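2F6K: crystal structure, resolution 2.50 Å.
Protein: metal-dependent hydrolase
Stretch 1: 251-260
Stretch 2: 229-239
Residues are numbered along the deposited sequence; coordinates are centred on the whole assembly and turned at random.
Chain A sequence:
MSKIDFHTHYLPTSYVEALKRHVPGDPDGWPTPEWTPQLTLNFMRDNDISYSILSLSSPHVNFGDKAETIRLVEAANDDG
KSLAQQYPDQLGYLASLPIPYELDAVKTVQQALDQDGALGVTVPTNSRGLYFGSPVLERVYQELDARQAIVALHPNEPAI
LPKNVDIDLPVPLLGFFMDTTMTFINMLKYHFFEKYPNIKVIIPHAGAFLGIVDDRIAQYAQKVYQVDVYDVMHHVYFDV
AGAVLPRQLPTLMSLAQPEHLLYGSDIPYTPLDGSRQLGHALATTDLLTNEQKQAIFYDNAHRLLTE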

# COMPACT_ATOMS: atom_id res chain seq x y z
N THR A 251 32.90 -0.24 -5.51
CA THR A 251 32.09 -0.77 -6.60
C THR A 251 31.68 0.37 -7.53
O THR A 251 31.80 0.27 -8.76
CB THR A 251 30.83 -1.49 -6.07
OG1 THR A 251 31.21 -2.64 -5.30
CG2 THR A 251 29.94 -1.94 -7.22
N LEU A 252 31.21 1.47 -6.93
CA LEU A 252 30.76 2.64 -7.67
C LEU A 252 31.84 3.23 -8.59
O LEU A 252 31.52 3.79 -9.65
CB LEU A 252 30.30 3.72 -6.69
CG LEU A 252 29.96 5.08 -7.32
CD1 LEU A 252 28.69 4.97 -8.14
CD2 LEU A 252 29.80 6.13 -6.23
N MSE A 253 33.10 3.11 -8.19
CA MSE A 253 34.18 3.68 -8.98
C MSE A 253 34.46 2.94 -10.29
O MSE A 253 35.19 3.44 -11.15
CB MSE A 253 35.45 3.79 -8.13
CG MSE A 253 35.26 4.74 -6.95
SE MSE A 253 36.81 5.01 -5.83
CE MSE A 253 37.09 3.17 -5.32
N SER A 254 33.88 1.76 -10.45
CA SER A 254 34.06 1.02 -11.69
C SER A 254 32.96 1.46 -12.67
O SER A 254 32.94 1.02 -13.83
CB SER A 254 33.95 -0.48 -11.44
OG SER A 254 32.62 -0.86 -11.17
N LEU A 255 32.06 2.32 -12.20
CA LEU A 255 30.95 2.82 -13.02
C LEU A 255 30.93 4.34 -13.13
O LEU A 255 30.56 4.88 -14.17
CB LEU A 255 29.62 2.36 -12.43
CG LEU A 255 29.27 0.87 -12.44
CD1 LEU A 255 28.19 0.61 -11.40
CD2 LEU A 255 28.81 0.46 -13.82
N ALA A 256 31.31 5.02 -12.06
CA ALA A 256 31.31 6.48 -12.03
C ALA A 256 32.58 7.10 -12.57
O ALA A 256 33.64 6.48 -12.59
CB ALA A 256 31.06 6.97 -10.61
N GLN A 257 32.48 8.35 -12.99
CA GLN A 257 33.61 9.09 -13.50
C GLN A 257 34.37 9.59 -12.27
O GLN A 257 33.77 10.05 -11.30
CB GLN A 257 33.12 10.27 -14.35
CG GLN A 257 33.89 10.48 -15.65
CD GLN A 257 33.36 11.67 -16.44
OE1 GLN A 257 32.21 11.66 -16.90
NE2 GLN A 257 34.19 12.69 -16.60
N PRO A 258 35.71 9.51 -12.30
CA PRO A 258 36.56 9.95 -11.19
C PRO A 258 36.32 11.38 -10.73
O PRO A 258 36.37 11.67 -9.54
CB PRO A 258 37.97 9.76 -11.74
CG PRO A 258 37.81 8.52 -12.56
CD PRO A 258 36.51 8.80 -13.31
N GLU A 259 36.06 12.27 -11.68
CA GLU A 259 35.83 13.68 -11.38
C GLU A 259 34.41 13.99 -10.89
O GLU A 259 34.12 15.12 -10.49
CB GLU A 259 36.12 14.54 -12.62
CG GLU A 259 37.40 14.19 -13.39
CD GLU A 259 37.36 12.81 -14.04
OE1 GLU A 259 36.24 12.33 -14.38
OE2 GLU A 259 38.44 12.20 -14.22
N HIS A 260 33.53 12.99 -10.90
CA HIS A 260 32.15 13.21 -10.47
C HIS A 260 31.82 12.69 -9.07
O HIS A 260 30.64 12.53 -8.73
CB HIS A 260 31.17 12.60 -11.49
CG HIS A 260 31.11 13.34 -12.78
ND1 HIS A 260 30.20 13.03 -13.78
CD2 HIS A 260 31.83 14.39 -13.26
CE1 HIS A 260 30.37 13.85 -14.80
NE2 HIS A 260 31.35 14.68 -14.51
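Stretch 2, residues 229-239: VYDVMHHVYFD

Stretch 2 runs as a helix from Val 229 to His 235, leaves helical phi/psi at Val 236 (-87/-180) and continues as a strand from Tyr 237 to Asp 239. Thr 251 and Leu 252 belong to a helix that begins earlier in the chain; farther on, from Ser 254 to Gln 257, the chain is loop or turn, and Ala 256 (-87/158) and Gln 257 (-81/138) are extended. The closest CA pairs, CA of Ala 256 with CA of His 234 at 5.0 Å and CA of His 260 with CA of Tyr 237 at 4.7 Å, rise together in sequence, so over this part the two chains advance in the same sense. Together they bury 643 Å², counting both sides.

The apolar part of the fit is centred on Leu 252 and Leu 255. Leu 252 (chi1 t, chi2 p) points its CA-to-CB bond toward stretch 2, and its CD1 rests in the shallow groove where CE of Met 233 and CZ of Phe 238 meet, 3.8 Å from the former, a selenomethionine atom, and 3.9 Å from the latter. The second contact is a CH-pi arrangement, because CD1 of Leu 252 stands 3.7 Å from the centroid of the Phe 238 ring and just 5° off its normal. Ala 256 meets the same ring obliquely, CB to CE2 of Phe 238 at 3.6 Å; the backbone is close here too, with CA of Ala 256 at 3.7 Å from O of Met 233.

Leu 255 splays its two methyls between neighbours on the helix. Its CD2 touches the edge of the Tyr 230 ring, 3.5 Å from CD1 of Tyr 230, while its CD1 is 4.1 Å from CE of Met 233. Its carbonyl also faces the helix: O of Leu 255 is 3.6 Å from CB of Met 233 and 3.1 Å from CD2 of His 234. Water 1 fills a remaining gap, donating to O of Tyr 230 at 2.9 Å and to O of Leu 255 at 2.6 Å. A second water accepts from N of Gln 257 at 2.7 Å and lies 2.6 Å from O of Met 233, linking the extended segment to the end of the helix.

At the other end, His 260 is the largest contributor, with 128 Å² covered. Its ring lies flat on Tyr 237 in a face-to-face stack, centroids 3.7 Å apart and planes at 16°, and its CB also sits over the tyrosine face, 4.0 Å from the centroid. The edge of the imidazole is directed at the turn where the helix stops: ND1 of His 260 donates to O of Val 236 at 2.9 Å, with an angle of 137°. The backbone adds a straighter bond, N of Phe 238 to O of His 260 at 3.0 Å and 156°, which ties the start of the strand to the end of stretch 1. The same carbonyl receives a CA-H...O contact, CA of Tyr 237 to O of His 260 at 3.4 Å.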

# COMPACT_ATOMS: atom_id res chain seq x y z
N VAL A 229 22.68 2.46 -19.44
CA VAL A 229 22.86 2.79 -18.04
C VAL A 229 24.31 3.15 -17.69
O VAL A 229 24.56 4.04 -16.86
CB VAL A 229 22.33 1.64 -17.13
CG1 VAL A 229 23.18 0.38 -17.28
CG2 VAL A 229 22.26 2.10 -15.68
N TYR A 230 25.26 2.49 -18.34
CA TYR A 230 26.68 2.75 -18.09
C TYR A 230 27.09 4.14 -18.54
O TYR A 230 27.98 4.74 -17.92
CB TYR A 230 27.53 1.70 -18.78
CG TYR A 230 27.17 0.31 -18.33
CD1 TYR A 230 27.37 -0.09 -17.01
CD2 TYR A 230 26.60 -0.60 -19.22
CE1 TYR A 230 27.01 -1.37 -16.58
CE2 TYR A 230 26.24 -1.88 -18.81
CZ TYR A 230 26.45 -2.26 -17.49
OH TYR A 230 26.09 -3.53 -17.08
N ASP A 231 26.49 4.67 -19.60
CA ASP A 231 26.82 6.02 -20.04
C ASP A 231 26.25 7.01 -19.02
O ASP A 231 26.89 8.00 -18.68
CB ASP A 231 26.24 6.33 -21.42
CG ASP A 231 26.97 5.61 -22.53
OD1 ASP A 231 28.21 5.46 -22.43
OD2 ASP A 231 26.29 5.20 -23.50
N VAL A 232 25.04 6.71 -18.54
CA VAL A 232 24.39 7.58 -17.56
C VAL A 232 25.21 7.64 -16.26
O VAL A 232 25.33 8.70 -15.64
CB VAL A 232 22.96 7.09 -17.26
CG1 VAL A 232 22.29 8.04 -16.28
CG2 VAL A 232 22.15 7.02 -18.55
N MSE A 233 25.77 6.51 -15.86
CA MSE A 233 26.57 6.47 -14.64
C MSE A 233 27.81 7.35 -14.77
O MSE A 233 28.38 7.79 -13.78
CB MSE A 233 26.97 5.02 -14.31
CG MSE A 233 25.78 4.14 -13.85
SE MSE A 233 24.93 4.77 -12.20
CE MSE A 233 26.28 4.16 -10.96
N HIS A 234 28.23 7.60 -16.01
CA HIS A 234 29.40 8.45 -16.25
C HIS A 234 28.97 9.91 -16.25
O HIS A 234 29.74 10.80 -15.92
CB HIS A 234 30.04 8.12 -17.60
CG HIS A 234 30.89 6.89 -17.59
ND1 HIS A 234 31.02 6.07 -18.68
CD2 HIS A 234 31.67 6.36 -16.62
CE1 HIS A 234 31.84 5.08 -18.39
NE2 HIS A 234 32.25 5.23 -17.14
N HIS A 235 27.71 10.12 -16.63
CA HIS A 235 27.14 11.46 -16.75
C HIS A 235 26.72 12.15 -15.47
O HIS A 235 26.87 13.37 -15.35
CB HIS A 235 25.95 11.39 -17.71
CG HIS A 235 25.31 12.72 -17.98
ND1 HIS A 235 24.02 13.01 -17.61
CD2 HIS A 235 25.77 13.81 -18.63
CE1 HIS A 235 23.70 14.22 -18.03
NE2 HIS A 235 24.75 14.73 -18.65
N VAL A 236 26.19 11.41 -14.50
CA VAL A 236 25.76 12.01 -13.26
C VAL A 236 26.87 12.13 -12.23
O VAL A 236 28.01 11.75 -12.48
CB VAL A 236 24.60 11.23 -12.63
CG1 VAL A 236 23.51 10.98 -13.67
CG2 VAL A 236 25.11 9.93 -12.05
N TYR A 237 26.52 12.67 -11.06
CA TYR A 237 27.47 12.83 -9.97
C TYR A 237 27.02 12.00 -8.77
O TYR A 237 25.88 11.53 -8.71
CB TYR A 237 27.57 14.30 -9.56
CG TYR A 237 28.29 15.16 -10.55
CD1 TYR A 237 27.72 15.45 -11.80
CD2 TYR A 237 29.54 15.70 -10.26
CE1 TYR A 237 28.38 16.25 -12.73
CE2 TYR A 237 30.21 16.50 -11.18
CZ TYR A 237 29.63 16.77 -12.41
OH TYR A 237 30.30 17.57 -13.30
N PHE A 238 27.92 11.84 -7.81
CA PHE A 238 27.62 11.07 -6.61
C PHE A 238 28.30 11.67 -5.40
O PHE A 238 29.49 12.01 -5.46
CB PHE A 238 28.15 9.64 -6.75
CG PHE A 238 27.57 8.88 -7.91
CD1 PHE A 238 26.33 8.25 -7.79
CD2 PHE A 238 28.25 8.80 -9.12
CE1 PHE A 238 25.78 7.55 -8.86
CE2 PHE A 238 27.72 8.11 -10.19
CZ PHE A 238 26.48 7.48 -10.07
N ASP A 239 27.58 11.84 -4.29
CA ASP A 239 28.24 12.31 -3.09
C ASP A 239 28.60 10.99 -2.40
O ASP A 239 28.14 9.94 -2.84
CB ASP A 239 27.32 13.21 -2.25
CG ASP A 239 26.29 12.45 -1.43
OD1 ASP A 239 25.20 13.02 -1.22
OD2 ASP A 239 26.57 11.32 -0.97
O HOH W 1 29.55 3.21 -15.95
O HOH W 2 30.04 9.55 -12.75
O HOH W 3 33.81 3.64 -15.08